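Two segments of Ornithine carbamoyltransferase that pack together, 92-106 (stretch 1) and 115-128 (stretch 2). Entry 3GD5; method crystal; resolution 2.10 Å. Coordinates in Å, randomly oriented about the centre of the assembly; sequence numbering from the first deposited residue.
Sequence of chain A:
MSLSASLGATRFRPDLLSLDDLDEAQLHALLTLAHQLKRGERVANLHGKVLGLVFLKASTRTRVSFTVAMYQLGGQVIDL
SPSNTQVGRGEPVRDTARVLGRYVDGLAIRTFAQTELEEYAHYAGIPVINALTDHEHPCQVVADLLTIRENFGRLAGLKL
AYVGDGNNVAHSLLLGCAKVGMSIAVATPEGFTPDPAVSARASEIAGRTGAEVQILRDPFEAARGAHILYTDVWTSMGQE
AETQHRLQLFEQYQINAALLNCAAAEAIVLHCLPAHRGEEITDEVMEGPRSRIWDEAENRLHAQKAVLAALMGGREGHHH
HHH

Stretch 1 (92-106) PVRDTARVLGRYVDG
Stretch 2 (115-128) TELEEYAHYAGIPV

Two helices can pack closely without a single hydrogen bond between them, provided that small residues occupy the crossing and larger side chains close over its flanks. Residues 92-106 and 115-128 of ornithine carbamoyltransferase illustrate the principle, burying 746 Å² in total. Helix 93-100, with Pro-92 at its N-cap position, and helix 115-124, which begins earlier in the chain, run in broadly the same direction; their axes cross at -47° and approach to 7.9 Å. Both carry regular i to i+4 backbone hydrogen bonds, such as Ala-97 N to Val-93 O (2.7 Å) and Ala-124 N to Tyr-120 O (2.7 Å).

The register is set where Ala-97 meets Ala-124, their CA atoms 4.5 Å apart. Such proximity brings the backbones themselves into contact: Ala-124 CA lies 3.6 Å from Ala-97 O in a nearly linear CA-H...O contact (167° at the hydrogen), and Gly-101 CA lies 3.3 Å from Ala-124 O. A CB on Gly-101 would sit 2.0 Å from that same oxygen, a clash that the absence of a side chain avoids.

Tyr-123 covers the most surface. Its CB points toward the first helix, and chi1 of -74° (m) with chi2 of -73° lays the ring against Arg-94, whose CB stands 3.4 Å from the centroid of the Tyr-123 ring, 12° off the normal, in a CH-pi contact. Arg-94 (chi1 p, then t, t) leads its charged end away. Tyr-123 CB also packs 3.7 Å from Ala-97 CB. Nearby, Arg-98 (m, t, m) is held within its own helix, with NE donating to Arg-94 O (2.8 Å) and NH2 forming a salt bridge to Asp-95 OD1 (2.7 Å).

Val-93, chi1 m, anchors the N-terminal part of the interface. Its CB lies over one face of the Tyr-120 ring (chi1 -81°, chi2 89°), and Val-93 CG1 reaches Tyr-120 CE1 at 3.9 Å, an apolar pairing. Val-93 CG2 comes unusually close, 2.9 Å, to Glu-119 OE2.

Beyond the helices, Gly-125 turns the chain with positive phi (77°), and extended Ile-126 (-137/156; chi1 p, chi2 t) points its CB back toward stretch 1. Its CD1 meets Val-104 CG2 at 3.7 Å and Gly-101 CA at 3.8 Å, so one methyl fills the space beside the departing chain. Finally, Gly-106 and Pro-127 come into register with CA atoms 5.0 Å apart, and Gly-106 CA makes a CA-H...O contact of 3.5 Å to Pro-127 O.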

ATOM      1  N   PRO A  92      16.854  15.714   7.934  1.00 45.67           N
ATOM      2  CA  PRO A  92      17.014  15.933   9.374  1.00 45.34           C
ATOM      3  C   PRO A  92      16.206  17.132   9.853  1.00 45.02           C
ATOM      4  O   PRO A  92      16.074  18.128   9.139  1.00 42.75           O
ATOM      5  CB  PRO A  92      18.531  16.106   9.538  1.00 45.02           C
ATOM      6  CG  PRO A  92      18.991  16.579   8.199  1.00 45.23           C
ATOM      7  CD  PRO A  92      18.151  15.789   7.236  1.00 46.43           C
ATOM      8  N   VAL A  93      15.650  17.024  11.058  1.00 45.10           N
ATOM      9  CA  VAL A  93      14.832  18.093  11.624  1.00 46.11           C
ATOM     10  C   VAL A  93      15.536  19.443  11.729  1.00 45.86           C
ATOM     11  O   VAL A  93      14.905  20.487  11.554  1.00 45.45           O
ATOM     12  CB  VAL A  93      14.291  17.716  13.029  1.00 47.83           C
ATOM     13  CG1 VAL A  93      13.485  16.427  12.948  1.00 48.45           C
ATOM     14  CG2 VAL A  93      15.434  17.567  14.007  1.00 50.36           C
ATOM     15  N   ARG A  94      16.836  19.434  12.013  1.00 44.80           N
ATOM     16  CA  ARG A  94      17.555  20.689  12.133  1.00 44.42           C
ATOM     17  C   ARG A  94      17.543  21.468  10.821  1.00 43.28           C
ATOM     18  O   ARG A  94      17.579  22.696  10.823  1.00 44.75           O
ATOM     19  CB  ARG A  94      18.990  20.451  12.617  1.00 45.83           C
ATOM     20  CG  ARG A  94      19.847  19.521  11.772  1.00 48.00           C
ATOM     21  CD  ARG A  94      21.243  19.456  12.383  1.00 51.22           C
ATOM     22  NE  ARG A  94      22.223  18.772  11.542  1.00 56.53           N
ATOM     23  CZ  ARG A  94      22.357  17.452  11.446  1.00 59.03           C
ATOM     24  NH1 ARG A  94      21.568  16.641  12.145  1.00 60.09           N
ATOM     25  NH2 ARG A  94      23.291  16.940  10.652  1.00 60.09           N
ATOM     26  N   ASP A  95      17.487  20.764   9.694  1.00 41.38           N
ATOM     27  CA  ASP A  95      17.446  21.454   8.406  1.00 39.65           C
ATOM     28  C   ASP A  95      16.032  21.956   8.155  1.00 39.33           C
ATOM     29  O   ASP A  95      15.829  23.123   7.818  1.00 38.39           O
ATOM     30  CB  ASP A  95      17.876  20.527   7.266  1.00 37.75           C
ATOM     31  CG  ASP A  95      19.370  20.219   7.291  1.00 37.06           C
ATOM     32  OD1 ASP A  95      20.096  20.803   8.118  1.00 36.27           O
ATOM     33  OD2 ASP A  95      19.821  19.398   6.474  1.00 37.01           O
ATOM     34  N   THR A  96      15.048  21.080   8.336  1.00 37.71           N
ATOM     35  CA  THR A  96      13.670  21.480   8.116  1.00 37.97           C
ATOM     36  C   THR A  96      13.213  22.558   9.102  1.00 36.63           C
ATOM     37  O   THR A  96      12.440  23.440   8.738  1.00 34.64           O
ATOM     38  CB  THR A  96      12.712  20.252   8.143  1.00 40.09           C
ATOM     39  OG1 THR A  96      11.455  20.622   8.728  1.00 43.14           O
ATOM     40  CG2 THR A  96      13.327  19.106   8.901  1.00 41.30           C
ATOM     41  N   ALA A  97      13.714  22.521  10.335  1.00 36.03           N
ATOM     42  CA  ALA A  97      13.324  23.530  11.323  1.00 35.96           C
ATOM     43  C   ALA A  97      13.883  24.900  10.939  1.00 36.11           C
ATOM     44  O   ALA A  97      13.182  25.918  10.996  1.00 36.57           O
ATOM     45  CB  ALA A  97      13.821  23.139  12.708  1.00 36.87           C
ATOM     46  N   ARG A  98      15.146  24.919  10.536  1.00 35.65           N
ATOM     47  CA  ARG A  98      15.795  26.161  10.146  1.00 35.81           C
ATOM     48  C   ARG A  98      15.139  26.817   8.940  1.00 35.66           C
ATOM     49  O   ARG A  98      15.014  28.041   8.892  1.00 35.88           O
ATOM     50  CB  ARG A  98      17.283  25.918   9.892  1.00 34.68           C
ATOM     51  CG  ARG A  98      18.098  25.922  11.179  1.00 34.92           C
ATOM     52  CD  ARG A  98      19.572  25.688  10.930  1.00 37.41           C
ATOM     53  NE  ARG A  98      19.822  24.343  10.421  1.00 37.80           N
ATOM     54  CZ  ARG A  98      21.026  23.788  10.336  1.00 39.09           C
ATOM     55  NH1 ARG A  98      22.104  24.459  10.729  1.00 39.21           N
ATOM     56  NH2 ARG A  98      21.154  22.560   9.853  1.00 36.26           N
ATOM     57  N   VAL A  99      14.713  26.010   7.971  1.00 35.70           N
ATOM     58  CA  VAL A  99      14.052  26.550   6.789  1.00 35.13           C
ATOM     59  C   VAL A  99      12.663  27.073   7.161  1.00 35.49           C
ATOM     60  O   VAL A  99      12.265  28.162   6.743  1.00 36.60           O
ATOM     61  CB  VAL A  99      13.931  25.472   5.674  1.00 36.32           C
ATOM     62  CG1 VAL A  99      13.015  25.953   4.566  1.00 36.44           C
ATOM     63  CG2 VAL A  99      15.311  25.169   5.099  1.00 33.70           C
ATOM     64  N   LEU A 100      11.932  26.299   7.955  1.00 34.89           N
ATOM     65  CA  LEU A 100      10.591  26.679   8.386  1.00 34.34           C
ATOM     66  C   LEU A 100      10.642  27.988   9.173  1.00 34.97           C
ATOM     67  O   LEU A 100       9.748  28.842   9.065  1.00 32.91           O
ATOM     68  CB  LEU A 100       9.994  25.572   9.253  1.00 37.52           C
ATOM     69  CG  LEU A 100       8.807  24.756   8.733  1.00 38.29           C
ATOM     70  CD1 LEU A 100       8.994  24.395   7.282  1.00 38.93           C
ATOM     71  CD2 LEU A 100       8.651  23.508   9.585  1.00 38.08           C
ATOM     72  N   GLY A 101      11.700  28.144   9.957  1.00 35.49           N
ATOM     73  CA  GLY A 101      11.859  29.350  10.745  1.00 34.86           C
ATOM     74  C   GLY A 101      12.013  30.579   9.868  1.00 35.59           C
ATOM     75  O   GLY A 101      11.820  31.698  10.336  1.00 34.27           O
ATOM     76  N   ARG A 102      12.356  30.381   8.597  1.00 35.77           N
ATOM     77  CA  ARG A 102      12.515  31.510   7.673  1.00 38.04           C
ATOM     78  C   ARG A 102      11.217  31.849   6.948  1.00 37.78           C
ATOM     79  O   ARG A 102      11.132  32.892   6.297  1.00 38.03           O
ATOM     80  CB  ARG A 102      13.581  31.214   6.602  1.00 37.15           C
ATOM     81  CG  ARG A 102      14.986  30.953   7.113  1.00 38.04           C
ATOM     82  CD  ARG A 102      15.512  32.101   7.959  1.00 38.20           C
ATOM     83  NE  ARG A 102      16.913  31.888   8.308  1.00 35.40           N
ATOM     84  CZ  ARG A 102      17.938  32.432   7.664  1.00 34.65           C
ATOM     85  NH1 ARG A 102      17.727  33.238   6.631  1.00 36.41           N
ATOM     86  NH2 ARG A 102      19.178  32.157   8.043  1.00 34.15           N
ATOM     87  N   TYR A 103      10.213  30.976   7.049  1.00 36.45           N
ATOM     88  CA  TYR A 103       8.947  31.212   6.353  1.00 35.69           C
ATOM     89  C   TYR A 103       7.752  31.560   7.239  1.00 35.50           C
ATOM     90  O   TYR A 103       6.992  32.477   6.924  1.00 37.74           O
ATOM     91  CB  TYR A 103       8.559  29.997   5.494  1.00 34.23           C
ATOM     92  CG  TYR A 103       9.577  29.544   4.467  1.00 35.21           C
ATOM     93  CD1 TYR A 103      10.315  30.465   3.708  1.00 34.03           C
ATOM     94  CD2 TYR A 103       9.770  28.184   4.218  1.00 34.03           C
ATOM     95  CE1 TYR A 103      11.219  30.032   2.717  1.00 32.74           C
ATOM     96  CE2 TYR A 103      10.664  27.742   3.240  1.00 34.80           C
ATOM     97  CZ  TYR A 103      11.384  28.666   2.490  1.00 34.33           C
ATOM     98  OH  TYR A 103      12.239  28.204   1.504  1.00 31.85           O
ATOM     99  N   VAL A 104       7.562  30.818   8.324  1.00 34.14           N
ATOM    100  CA  VAL A 104       6.435  31.065   9.213  1.00 35.24           C
ATOM    101  C   VAL A 104       6.847  31.740  10.525  1.00 35.59           C
ATOM    102  O   VAL A 104       8.030  31.922  10.797  1.00 35.83           O
ATOM    103  CB  VAL A 104       5.665  29.744   9.522  1.00 35.35           C
ATOM    104  CG1 VAL A 104       5.175  29.113   8.222  1.00 37.98           C
ATOM    105  CG2 VAL A 104       6.550  28.777  10.266  1.00 34.83           C
ATOM    106  N   ASP A 105       5.862  32.084  11.346  1.00 36.64           N
ATOM    107  CA  ASP A 105       6.118  32.769  12.611  1.00 37.05           C
ATOM    108  C   ASP A 105       5.862  31.936  13.858  1.00 37.57           C
ATOM    109  O   ASP A 105       6.047  32.409  14.978  1.00 37.94           O
ATOM    110  CB  ASP A 105       5.258  34.017  12.655  1.00 40.54           C
ATOM    111  CG  ASP A 105       5.359  34.812  11.382  1.00 42.59           C
ATOM    112  OD1 ASP A 105       6.368  35.520  11.211  1.00 45.18           O
ATOM    113  OD2 ASP A 105       4.446  34.708  10.538  1.00 44.04           O
ATOM    114  N   GLY A 106       5.439  30.694  13.669  1.00 36.81           N
ATOM    115  CA  GLY A 106       5.173  29.841  14.808  1.00 37.93           C
ATOM    116  C   GLY A 106       4.897  28.421  14.373  1.00 37.32           C
ATOM    117  O   GLY A 106       4.462  28.185  13.247  1.00 37.01           O
ATOM    118  N   THR A 115      11.543  14.606  22.959  1.00 49.83           N
ATOM    119  CA  THR A 115      12.867  15.032  22.528  1.00 52.36           C
ATOM    120  C   THR A 115      12.875  15.604  21.112  1.00 51.57           C
ATOM    121  O   THR A 115      13.524  16.620  20.856  1.00 51.54           O
ATOM    122  CB  THR A 115      13.893  13.870  22.637  1.00 53.14           C
ATOM    123  OG1 THR A 115      15.190  14.343  22.253  1.00 57.23           O
ATOM    124  CG2 THR A 115      13.495  12.704  21.750  1.00 52.95           C
ATOM    125  N   GLU A 116      12.154  14.963  20.196  1.00 51.96           N
ATOM    126  CA  GLU A 116      12.094  15.455  18.822  1.00 51.35           C
ATOM    127  C   GLU A 116      11.438  16.835  18.794  1.00 50.16           C
ATOM    128  O   GLU A 116      11.829  17.704  18.016  1.00 47.29           O
ATOM    129  CB  GLU A 116      11.305  14.492  17.931  1.00 53.02           C
ATOM    130  CG  GLU A 116      11.104  15.027  16.512  1.00 56.89           C
ATOM    131  CD  GLU A 116      10.611  13.973  15.539  1.00 58.33           C
ATOM    132  OE1 GLU A 116       9.582  13.325  15.821  1.00 59.86           O
ATOM    133  OE2 GLU A 116      11.253  13.798  14.483  1.00 59.20           O
ATOM    134  N   LEU A 117      10.441  17.026  19.653  1.00 49.86           N
ATOM    135  CA  LEU A 117       9.735  18.301  19.747  1.00 49.59           C
ATOM    136  C   LEU A 117      10.727  19.383  20.145  1.00 49.40           C
ATOM    137  O   LEU A 117      10.658  20.519  19.676  1.00 49.84           O
ATOM    138  CB  LEU A 117       8.628  18.224  20.807  1.00 48.18           C
ATOM    139  CG  LEU A 117       7.865  19.528  21.056  1.00 47.38           C
ATOM    140  CD1 LEU A 117       7.130  19.902  19.776  1.00 46.40           C
ATOM    141  CD2 LEU A 117       6.881  19.374  22.223  1.00 44.51           C
ATOM    142  N   GLU A 118      11.651  19.016  21.021  1.00 50.10           N
ATOM    143  CA  GLU A 118      12.658  19.942  21.512  1.00 50.50           C
ATOM    144  C   GLU A 118      13.660  20.290  20.411  1.00 50.05           C
ATOM    145  O   GLU A 118      14.166  21.413  20.356  1.00 49.44           O
ATOM    146  CB  GLU A 118      13.334  19.325  22.741  1.00 51.63           C
ATOM    147  CG  GLU A 118      12.304  18.953  23.815  1.00 53.60           C
ATOM    148  CD  GLU A 118      12.874  18.137  24.966  1.00 55.57           C
ATOM    149  OE1 GLU A 118      13.617  17.167  24.701  1.00 57.06           O
ATOM    150  OE2 GLU A 118      12.557  18.456  26.134  1.00 54.64           O
ATOM    151  N   GLU A 119      13.925  19.325  19.530  1.00 48.91           N
ATOM    152  CA  GLU A 119      14.830  19.521  18.397  1.00 48.03           C
ATOM    153  C   GLU A 119      14.317  20.713  17.586  1.00 47.00           C
ATOM    154  O   GLU A 119      15.063  21.647  17.275  1.00 43.36           O
ATOM    155  CB  GLU A 119      14.826  18.279  17.499  1.00 51.01           C
ATOM    156  CG  GLU A 119      16.039  17.378  17.593  1.00 56.47           C
ATOM    157  CD  GLU A 119      17.247  17.953  16.877  1.00 59.18           C
ATOM    158  OE1 GLU A 119      17.755  19.003  17.318  1.00 62.48           O
ATOM    159  OE2 GLU A 119      17.692  17.356  15.873  1.00 60.18           O
ATOM    160  N   TYR A 120      13.033  20.662  17.240  1.00 44.87           N
ATOM    161  CA  TYR A 120      12.412  21.728  16.471  1.00 44.71           C
ATOM    162  C   TYR A 120      12.532  23.078  17.160  1.00 45.41           C
ATOM    163  O   TYR A 120      12.962  24.053  16.553  1.00 45.13           O
ATOM    164  CB  TYR A 120      10.929  21.432  16.237  1.00 43.84           C
ATOM    165  CG  TYR A 120      10.651  20.485  15.102  1.00 42.93           C
ATOM    166  CD1 TYR A 120      10.599  19.110  15.309  1.00 41.90           C
ATOM    167  CD2 TYR A 120      10.431  20.968  13.811  1.00 41.94           C
ATOM    168  CE1 TYR A 120      10.333  18.239  14.260  1.00 43.81           C
ATOM    169  CE2 TYR A 120      10.165  20.111  12.759  1.00 41.75           C
ATOM    170  CZ  TYR A 120      10.116  18.749  12.988  1.00 42.43           C
ATOM    171  OH  TYR A 120       9.843  17.893  11.950  1.00 45.04           O
ATOM    172  N   ALA A 121      12.133  23.133  18.427  1.00 46.67           N
ATOM    173  CA  ALA A 121      12.182  24.380  19.181  1.00 49.66           C
ATOM    174  C   ALA A 121      13.598  24.933  19.182  1.00 50.63           C
ATOM    175  O   ALA A 121      13.815  26.138  19.063  1.00 52.93           O
ATOM    176  CB  ALA A 121      11.714  24.144  20.617  1.00 49.25           C
ATOM    177  N   HIS A 122      14.559  24.030  19.305  1.00 50.85           N
ATOM    178  CA  HIS A 122      15.962  24.398  19.343  1.00 52.00           C
ATOM    179  C   HIS A 122      16.459  25.071  18.058  1.00 51.16           C
ATOM    180  O   HIS A 122      17.142  26.095  18.110  1.00 51.68           O
ATOM    181  CB  HIS A 122      16.786  23.143  19.630  1.00 55.12           C
ATOM    182  CG  HIS A 122      18.225  23.418  19.925  1.00 60.12           C
ATOM    183  ND1 HIS A 122      19.052  24.081  19.046  1.00 62.41           N
ATOM    184  CD2 HIS A 122      18.988  23.107  21.000  1.00 61.34           C
ATOM    185  CE1 HIS A 122      20.264  24.167  19.565  1.00 63.91           C
ATOM    186  NE2 HIS A 122      20.252  23.583  20.750  1.00 63.55           N
ATOM    187  N   TYR A 123      16.098  24.504  16.910  1.00 48.99           N
ATOM    188  CA  TYR A 123      16.539  25.016  15.614  1.00 47.11           C
ATOM    189  C   TYR A 123      15.625  25.993  14.871  1.00 45.10           C
ATOM    190  O   TYR A 123      16.105  26.795  14.077  1.00 42.85           O
ATOM    191  CB  TYR A 123      16.842  23.834  14.690  1.00 47.57           C
ATOM    192  CG  TYR A 123      18.116  23.111  15.026  1.00 47.68           C
ATOM    193  CD1 TYR A 123      19.349  23.689  14.753  1.00 49.52           C
ATOM    194  CD2 TYR A 123      18.094  21.856  15.624  1.00 48.67           C
ATOM    195  CE1 TYR A 123      20.533  23.034  15.065  1.00 50.45           C
ATOM    196  CE2 TYR A 123      19.273  21.190  15.941  1.00 50.81           C
ATOM    197  CZ  TYR A 123      20.488  21.789  15.657  1.00 50.85           C
ATOM    198  OH  TYR A 123      21.664  21.147  15.956  1.00 53.25           O
ATOM    199  N   ALA A 124      14.320  25.918  15.119  1.00 44.08           N
ATOM    200  CA  ALA A 124      13.355  26.778  14.441  1.00 43.74           C
ATOM    201  C   ALA A 124      13.599  28.275  14.606  1.00 44.90           C
ATOM    202  O   ALA A 124      13.446  29.044  13.654  1.00 44.66           O
ATOM    203  CB  ALA A 124      11.939  26.431  14.899  1.00 42.86           C
ATOM    204  N   GLY A 125      13.963  28.696  15.812  1.00 44.71           N
ATOM    205  CA  GLY A 125      14.198  30.110  16.031  1.00 42.42           C
ATOM    206  C   GLY A 125      12.885  30.855  16.146  1.00 42.75           C
ATOM    207  O   GLY A 125      12.855  32.083  16.150  1.00 41.98           O
ATOM    208  N   ILE A 126      11.788  30.104  16.230  1.00 42.07           N
ATOM    209  CA  ILE A 126      10.461  30.694  16.367  1.00 38.93           C
ATOM    210  C   ILE A 126       9.676  29.912  17.418  1.00 38.44           C
ATOM    211  O   ILE A 126       9.966  28.741  17.682  1.00 40.05           O
ATOM    212  CB  ILE A 126       9.671  30.710  15.013  1.00 38.92           C
ATOM    213  CG1 ILE A 126       9.796  29.363  14.296  1.00 35.96           C
ATOM    214  CG2 ILE A 126      10.169  31.851  14.126  1.00 35.54           C
ATOM    215  CD1 ILE A 126       8.894  29.240  13.066  1.00 33.78           C
ATOM    216  N   PRO A 127       8.677  30.551  18.037  1.00 37.19           N
ATOM    217  CA  PRO A 127       7.876  29.879  19.065  1.00 37.81           C
ATOM    218  C   PRO A 127       7.384  28.501  18.637  1.00 38.99           C
ATOM    219  O   PRO A 127       6.846  28.336  17.540  1.00 40.07           O
ATOM    220  CB  PRO A 127       6.723  30.848  19.295  1.00 37.52           C
ATOM    221  CG  PRO A 127       7.320  32.187  18.975  1.00 37.14           C
ATOM    222  CD  PRO A 127       8.144  31.894  17.743  1.00 36.46           C
ATOM    223  N   VAL A 128       7.574  27.509  19.501  1.00 38.87           N
ATOM    224  CA  VAL A 128       7.118  26.155  19.221  1.00 37.40           C
ATOM    225  C   VAL A 128       6.130  25.712  20.296  1.00 38.06           C
ATOM    226  O   VAL A 128       6.401  25.823  21.494  1.00 38.94           O
ATOM    227  CB  VAL A 128       8.289  25.154  19.162  1.00 38.49           C
ATOM    228  CG1 VAL A 128       7.749  23.726  19.081  1.00 39.18           C
ATOM    229  CG2 VAL A 128       9.162  25.452  17.952  1.00 37.65           C
TER